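MGS-M5 (Unidentified, PDB 4Q3N) probably catalyses the NAD-dependent interconversion of L-lactate and pyruvate, as a deep-sea member of the lactate/malate dehydrogenase family that assembles from four subunits. Local coordinates at residues A72-I77 / N113-V118; N248-L253 / V276-G281. One frame throughout, in Å; residues are numbered along the deposited sequence.

Overall arrangement
Contact 1 comes first along the chain and closes before contact 2 opens. It pairs strands 74-77 and 115-118, two neighbouring inner strands of the six-stranded parallel sheet of the NAD-binding, Rossmann-type domain, between 5-9 and 141-143. Contact 2 belongs to the C-terminal domain, where strands 251-258 and 270-278 form a hairpin within an antiparallel sheet. Their centres lie about 14 Å apart, and helix 232-246 bridges them, receiving L74, I115 and L117 from contact 1 and L277 from contact 2. The two also touch directly, I115 CD1 packing on the turn at K279-G281. Here the parallel sheet meets the turn between strands 270-278 and 281-285, where the two domains adjoin; contact 2 alone reaches other subunits.

Contact 1: residues A72-I77 / N113-V118; sequences AGLVVI and NGILLV
The two faces of the sheet are lined by L74, V76, I115 and L117 on one and V75, I77, L116 and V118 on the other, with backbone hydrogen bonds between the strand edges. The strands run parallel, 19° apart. I115 both donates to G73 O and accepts from V75 N, the first bond approaching from above the carbonyl plane and the second, at 2.9 Å between V75 N and I115 O, nearly along the C=O axis. L117 does the same in donor and acceptor, its N-H meeting V75 O nearly along the C=O axis and its carbonyl taking I77 N in its plane. With CG anti to the backbone N (chi1 177°), L74 swings CD1 across to I115 CG2 at 3.6 Å and to L117 CB at 3.9 Å. V76 and L117 lie alongside each other, pointing the same way. On the other face L116 CD2 reaches V75 CB at 4.0 Å. At the entry to the pair, a water donates to A72 O and accepts from N113 N, bridging the two segments ahead of the first direct bond. Strand 5-9 flanks 74-77, helix 89-109 completes the beta-alpha-beta crossover and covers V75 and I77, and helix 232-246 packs on L74, I115 and L117.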
loop_
_atom_site.group_PDB
_atom_site.type_symbol
_atom_site.label_atom_id
_atom_site.label_comp_id
_atom_site.label_asym_id
_atom_site.label_seq_id
_atom_site.Cartn_x
_atom_site.Cartn_y
_atom_site.Cartn_z
ATOM N N ALA A 72 15.452 7.755 -18.905
ATOM C CA ALA A 72 14.824 6.634 -18.199
ATOM C C ALA A 72 15.830 6.048 -17.205
ATOM O O ALA A 72 17.018 5.995 -17.500
ATOM C CB ALA A 72 14.368 5.587 -19.174
ATOM N N GLY A 73 15.363 5.637 -16.026
ATOM C CA GLY A 73 16.251 5.036 -15.044
ATOM C C GLY A 73 16.429 3.548 -15.386
ATOM O O GLY A 73 17.449 2.936 -15.075
ATOM N N LEU A 74 15.444 2.975 -16.053
ATOM C CA LEU A 74 15.453 1.517 -16.313
ATOM C C LEU A 74 14.784 1.230 -17.644
ATOM O O LEU A 74 13.721 1.780 -17.931
ATOM C CB LEU A 74 14.683 0.752 -15.198
ATOM C CG LEU A 74 14.539 -0.770 -15.347
ATOM C CD1 LEU A 74 15.894 -1.437 -15.069
ATOM C CD2 LEU A 74 13.430 -1.301 -14.346
ATOM N N VAL A 75 15.389 0.382 -18.470
ATOM C CA VAL A 75 14.652 -0.067 -19.671
ATOM C C VAL A 75 14.514 -1.559 -19.543
ATOM O O VAL A 75 15.523 -2.260 -19.310
ATOM C CB VAL A 75 15.386 0.300 -20.986
ATOM C CG1 VAL A 75 14.613 -0.277 -22.186
ATOM C CG2 VAL A 75 15.571 1.847 -21.100
ATOM N N VAL A 76 13.285 -2.039 -19.689
ATOM C CA VAL A 76 13.003 -3.461 -19.579
ATOM C C VAL A 76 12.731 -4.013 -20.965
ATOM O O VAL A 76 11.791 -3.582 -21.632
ATOM C CB VAL A 76 11.805 -3.728 -18.674
ATOM C CG1 VAL A 76 11.548 -5.275 -18.489
ATOM C CG2 VAL A 76 12.054 -3.020 -17.249
ATOM N N ILE A 77 13.559 -4.947 -21.405
ATOM C CA ILE A 77 13.431 -5.473 -22.771
ATOM C C ILE A 77 12.714 -6.823 -22.777
ATOM O O ILE A 77 13.162 -7.780 -22.142
ATOM C CB ILE A 77 14.808 -5.637 -23.444
ATOM C CG1 ILE A 77 15.573 -4.293 -23.400
ATOM C CG2 ILE A 77 14.644 -6.234 -24.885
ATOM C CD1 ILE A 77 17.051 -4.416 -23.776
ATOM N N ASN A 113 21.507 6.243 -19.993
ATOM C CA ASN A 113 22.623 5.808 -19.183
ATOM C C ASN A 113 22.103 5.224 -17.901
ATOM O O ASN A 113 22.678 5.461 -16.843
ATOM C CB ASN A 113 23.607 6.973 -18.883
ATOM C CG ASN A 113 24.961 6.473 -18.345
ATOM O OD1 ASN A 113 25.292 5.288 -18.469
ATOM N ND2 ASN A 113 25.742 7.371 -17.749
ATOM N N GLY A 114 21.008 4.461 -17.998
ATOM C CA GLY A 114 20.412 3.871 -16.816
ATOM C C GLY A 114 20.750 2.388 -16.778
ATOM O O GLY A 114 21.800 1.948 -17.257
ATOM N N ILE A 115 19.842 1.611 -16.221
ATOM C CA ILE A 115 20.016 0.178 -16.080
ATOM C C ILE A 115 19.193 -0.591 -17.127
ATOM O O ILE A 115 18.060 -0.188 -17.427
ATOM C CB ILE A 115 19.577 -0.220 -14.642
ATOM C CG1 ILE A 115 20.566 0.434 -13.635
ATOM C CG2 ILE A 115 19.437 -1.736 -14.443
ATOM C CD1 ILE A 115 19.970 0.368 -12.223
ATOM N N LEU A 116 19.742 -1.678 -17.673
ATOM C CA LEU A 116 18.984 -2.572 -18.588
ATOM C C LEU A 116 18.586 -3.823 -17.865
ATOM O O LEU A 116 19.423 -4.470 -17.205
ATOM C CB LEU A 116 19.826 -2.986 -19.837
ATOM C CG LEU A 116 20.270 -1.869 -20.777
ATOM C CD1 LEU A 116 21.188 -2.417 -21.893
ATOM C CD2 LEU A 116 19.052 -1.143 -21.402
ATOM N N LEU A 117 17.324 -4.176 -18.014
ATOM C CA LEU A 117 16.761 -5.421 -17.476
ATOM C C LEU A 117 16.165 -6.255 -18.607
ATOM O O LEU A 117 15.175 -5.842 -19.219
ATOM C CB LEU A 117 15.667 -5.115 -16.452
ATOM C CG LEU A 117 14.823 -6.270 -15.914
ATOM C CD1 LEU A 117 15.723 -7.410 -15.413
ATOM C CD2 LEU A 117 13.884 -5.767 -14.738
ATOM N N VAL A 118 16.755 -7.410 -18.898
ATOM C CA VAL A 118 16.309 -8.209 -20.053
ATOM C C VAL A 118 15.360 -9.293 -19.548
ATOM O O VAL A 118 15.696 -9.994 -18.599
ATOM C CB VAL A 118 17.524 -8.835 -20.779
ATOM C CG1 VAL A 118 17.043 -9.756 -21.925
ATOM C CG2 VAL A 118 18.403 -7.736 -21.334
HETATM O O HOH W 1 19.278 7.400 -18.798
#

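Contact 2: residues N248-L253 / V276-G281; sequences NENRIL and VLNKDG. With ACT (acetate ion), chain F.
A G1 beta bulge opens the hairpin of strands 251-258 and 270-278: N250, with positive phi, and R251 both face L277, just after the Schellman motif that ends a helix at N248. R251 and L277 form the hydrogen-bonded pair, with L277 N 2.9 Å from R251 O. Beyond this pair, toward the turn at N278-G281, the side chains of N248, N250 and N278 take over. N250 OD1 accepts N278 ND2 at 2.9 Å on an in-plane lone pair, although the amide planes stand 79° apart; N250 ND2 donates to an acetate. N248 OD1 takes K279 N from above its carbonyl plane at 3.0 Å, while its ND2 hydrogen-bonds to E29 of a neighbouring subunit. N278 CG sits in the crowded position between backbone N and carbonyl carbon (chi1 65°), where OD1 accepts D280 N at 2.8 Å. An alanine here would lose the hydrogen bonds of ND2 to N250 OD1 and of OD1 from D280 N, and would probably loosen the turn and the hold on N250. L253 CD1 meets L277 CD1 at 4.0 Å. R251 NH1 salt-bridges D164 of another subunit. N278-G281 is a type I turn reinforced by an Asx turn, linking strands 270-278 and 281-285 of this antiparallel sheet.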
loop_
_atom_site.group_PDB
_atom_site.type_symbol
_atom_site.label_atom_id
_atom_site.label_comp_id
_atom_site.label_asym_id
_atom_site.label_seq_id
_atom_site.Cartn_x
_atom_site.Cartn_y
_atom_site.Cartn_z
ATOM N N ASN A 248 15.885 1.603 -3.856
ATOM C CA ASN A 248 17.270 1.575 -3.377
ATOM C C ASN A 248 17.452 0.602 -2.184
ATOM O O ASN A 248 18.008 0.977 -1.118
ATOM C CB ASN A 248 17.704 3.000 -2.948
ATOM C CG ASN A 248 19.188 3.099 -2.706
ATOM O OD1 ASN A 248 19.948 2.347 -3.326
ATOM N ND2 ASN A 248 19.634 4.068 -1.828
ATOM N N GLU A 249 16.973 -0.620 -2.335
ATOM C CA GLU A 249 16.721 -1.475 -1.161
ATOM C C GLU A 249 17.961 -2.220 -0.672
ATOM O O GLU A 249 17.997 -2.556 0.483
ATOM C CB GLU A 249 15.614 -2.515 -1.477
ATOM C CG GLU A 249 14.240 -1.889 -1.595
ATOM C CD GLU A 249 13.146 -2.901 -1.886
ATOM O OE1 GLU A 249 13.452 -4.050 -2.324
ATOM O OE2 GLU A 249 11.973 -2.513 -1.711
ATOM N N ASN A 250 18.942 -2.501 -1.555
ATOM C CA ASN A 250 20.019 -3.467 -1.239
ATOM C C ASN A 250 19.355 -4.799 -0.864
ATOM O O ASN A 250 19.609 -5.404 0.205
ATOM C CB ASN A 250 20.939 -2.930 -0.119
ATOM C CG ASN A 250 21.875 -1.826 -0.619
ATOM O OD1 ASN A 250 22.557 -1.992 -1.622
ATOM N ND2 ASN A 250 21.885 -0.701 0.057
ATOM N N ARG A 251 18.487 -5.220 -1.776
ATOM C CA ARG A 251 17.683 -6.438 -1.675
ATOM C C ARG A 251 18.420 -7.585 -2.366
ATOM O O ARG A 251 18.992 -7.393 -3.426
ATOM C CB ARG A 251 16.352 -6.220 -2.346
ATOM C CG ARG A 251 15.280 -7.287 -2.029
ATOM C CD ARG A 251 14.739 -7.072 -0.597
ATOM N NE ARG A 251 13.720 -8.075 -0.319
ATOM C CZ ARG A 251 12.771 -7.964 0.606
ATOM N NH1 ARG A 251 12.701 -6.876 1.352
ATOM N NH2 ARG A 251 11.869 -8.943 0.759
ATOM N N ILE A 252 18.375 -8.775 -1.793
ATOM C CA ILE A 252 18.999 -9.946 -2.429
ATOM C C ILE A 252 17.937 -10.685 -3.222
ATOM O O ILE A 252 16.934 -11.153 -2.644
ATOM C CB ILE A 252 19.614 -10.899 -1.402
ATOM C CG1 ILE A 252 20.669 -10.140 -0.587
ATOM C CG2 ILE A 252 20.211 -12.144 -2.131
ATOM C CD1 ILE A 252 21.136 -10.879 0.652
ATOM N N LEU A 253 18.143 -10.734 -4.532
ATOM C CA LEU A 253 17.274 -11.484 -5.467
ATOM C C LEU A 253 18.093 -12.303 -6.453
ATOM O O LEU A 253 19.134 -11.862 -6.912
ATOM C CB LEU A 253 16.385 -10.541 -6.302
ATOM C CG LEU A 253 15.389 -9.704 -5.474
ATOM C CD1 LEU A 253 14.824 -8.617 -6.335
ATOM C CD2 LEU A 253 14.224 -10.569 -4.864
ATOM N N VAL A 276 22.746 -8.500 -4.895
ATOM C CA VAL A 276 22.269 -7.355 -4.152
ATOM C C VAL A 276 21.931 -6.231 -5.129
ATOM O O VAL A 276 22.823 -5.721 -5.827
ATOM C CB VAL A 276 23.340 -6.860 -3.124
ATOM C CG1 VAL A 276 22.775 -5.659 -2.331
ATOM C CG2 VAL A 276 23.724 -7.979 -2.184
ATOM N N LEU A 277 20.666 -5.819 -5.143
ATOM C CA LEU A 277 20.188 -4.731 -6.022
ATOM C C LEU A 277 19.910 -3.433 -5.256
ATOM O O LEU A 277 19.253 -3.451 -4.209
ATOM C CB LEU A 277 18.905 -5.142 -6.722
ATOM C CG LEU A 277 19.095 -6.197 -7.823
ATOM C CD1 LEU A 277 17.727 -6.740 -8.270
ATOM C CD2 LEU A 277 19.774 -5.499 -9.007
ATOM N N ASN A 278 20.347 -2.310 -5.806
ATOM C CA ASN A 278 20.008 -1.024 -5.214
ATOM C C ASN A 278 19.889 -0.029 -6.390
ATOM O O ASN A 278 19.826 -0.448 -7.544
ATOM C CB ASN A 278 21.061 -0.617 -4.148
ATOM C CG ASN A 278 22.437 -0.359 -4.737
ATOM O OD1 ASN A 278 22.548 0.040 -5.879
ATOM N ND2 ASN A 278 23.506 -0.578 -3.936
ATOM N N LYS A 279 19.864 1.266 -6.123
ATOM C CA LYS A 279 19.539 2.258 -7.161
ATOM C C LYS A 279 20.585 2.307 -8.253
ATOM O O LYS A 279 20.353 2.819 -9.353
ATOM C CB LYS A 279 19.427 3.666 -6.550
ATOM C CG LYS A 279 20.745 4.244 -6.077
ATOM C CD LYS A 279 20.503 5.626 -5.439
ATOM C CE LYS A 279 21.752 6.104 -4.723
ATOM N NZ LYS A 279 22.857 6.377 -5.709
ATOM N N ASP A 280 21.751 1.787 -7.935
ATOM C CA ASP A 280 22.897 1.842 -8.894
ATOM C C ASP A 280 23.004 0.555 -9.712
ATOM O O ASP A 280 23.885 0.455 -10.569
ATOM C CB ASP A 280 24.218 2.049 -8.161
ATOM C CG ASP A 280 24.258 3.357 -7.393
ATOM O OD1 ASP A 280 23.871 4.385 -7.991
ATOM O OD2 ASP A 280 24.636 3.328 -6.194
ATOM N N GLY A 281 22.121 -0.407 -9.444
ATOM C CA GLY A 281 22.155 -1.702 -10.141
ATOM C C GLY A 281 22.671 -2.820 -9.220
ATOM O O GLY A 281 22.255 -2.906 -8.077
HETATM C C ACT F . 20.197 -0.928 3.777
HETATM O O ACT F . 20.538 -1.073 5.002
HETATM O OXT ACT F . 21.064 -0.561 2.918
HETATM C CH3 ACT F . 18.780 -1.155 3.333
#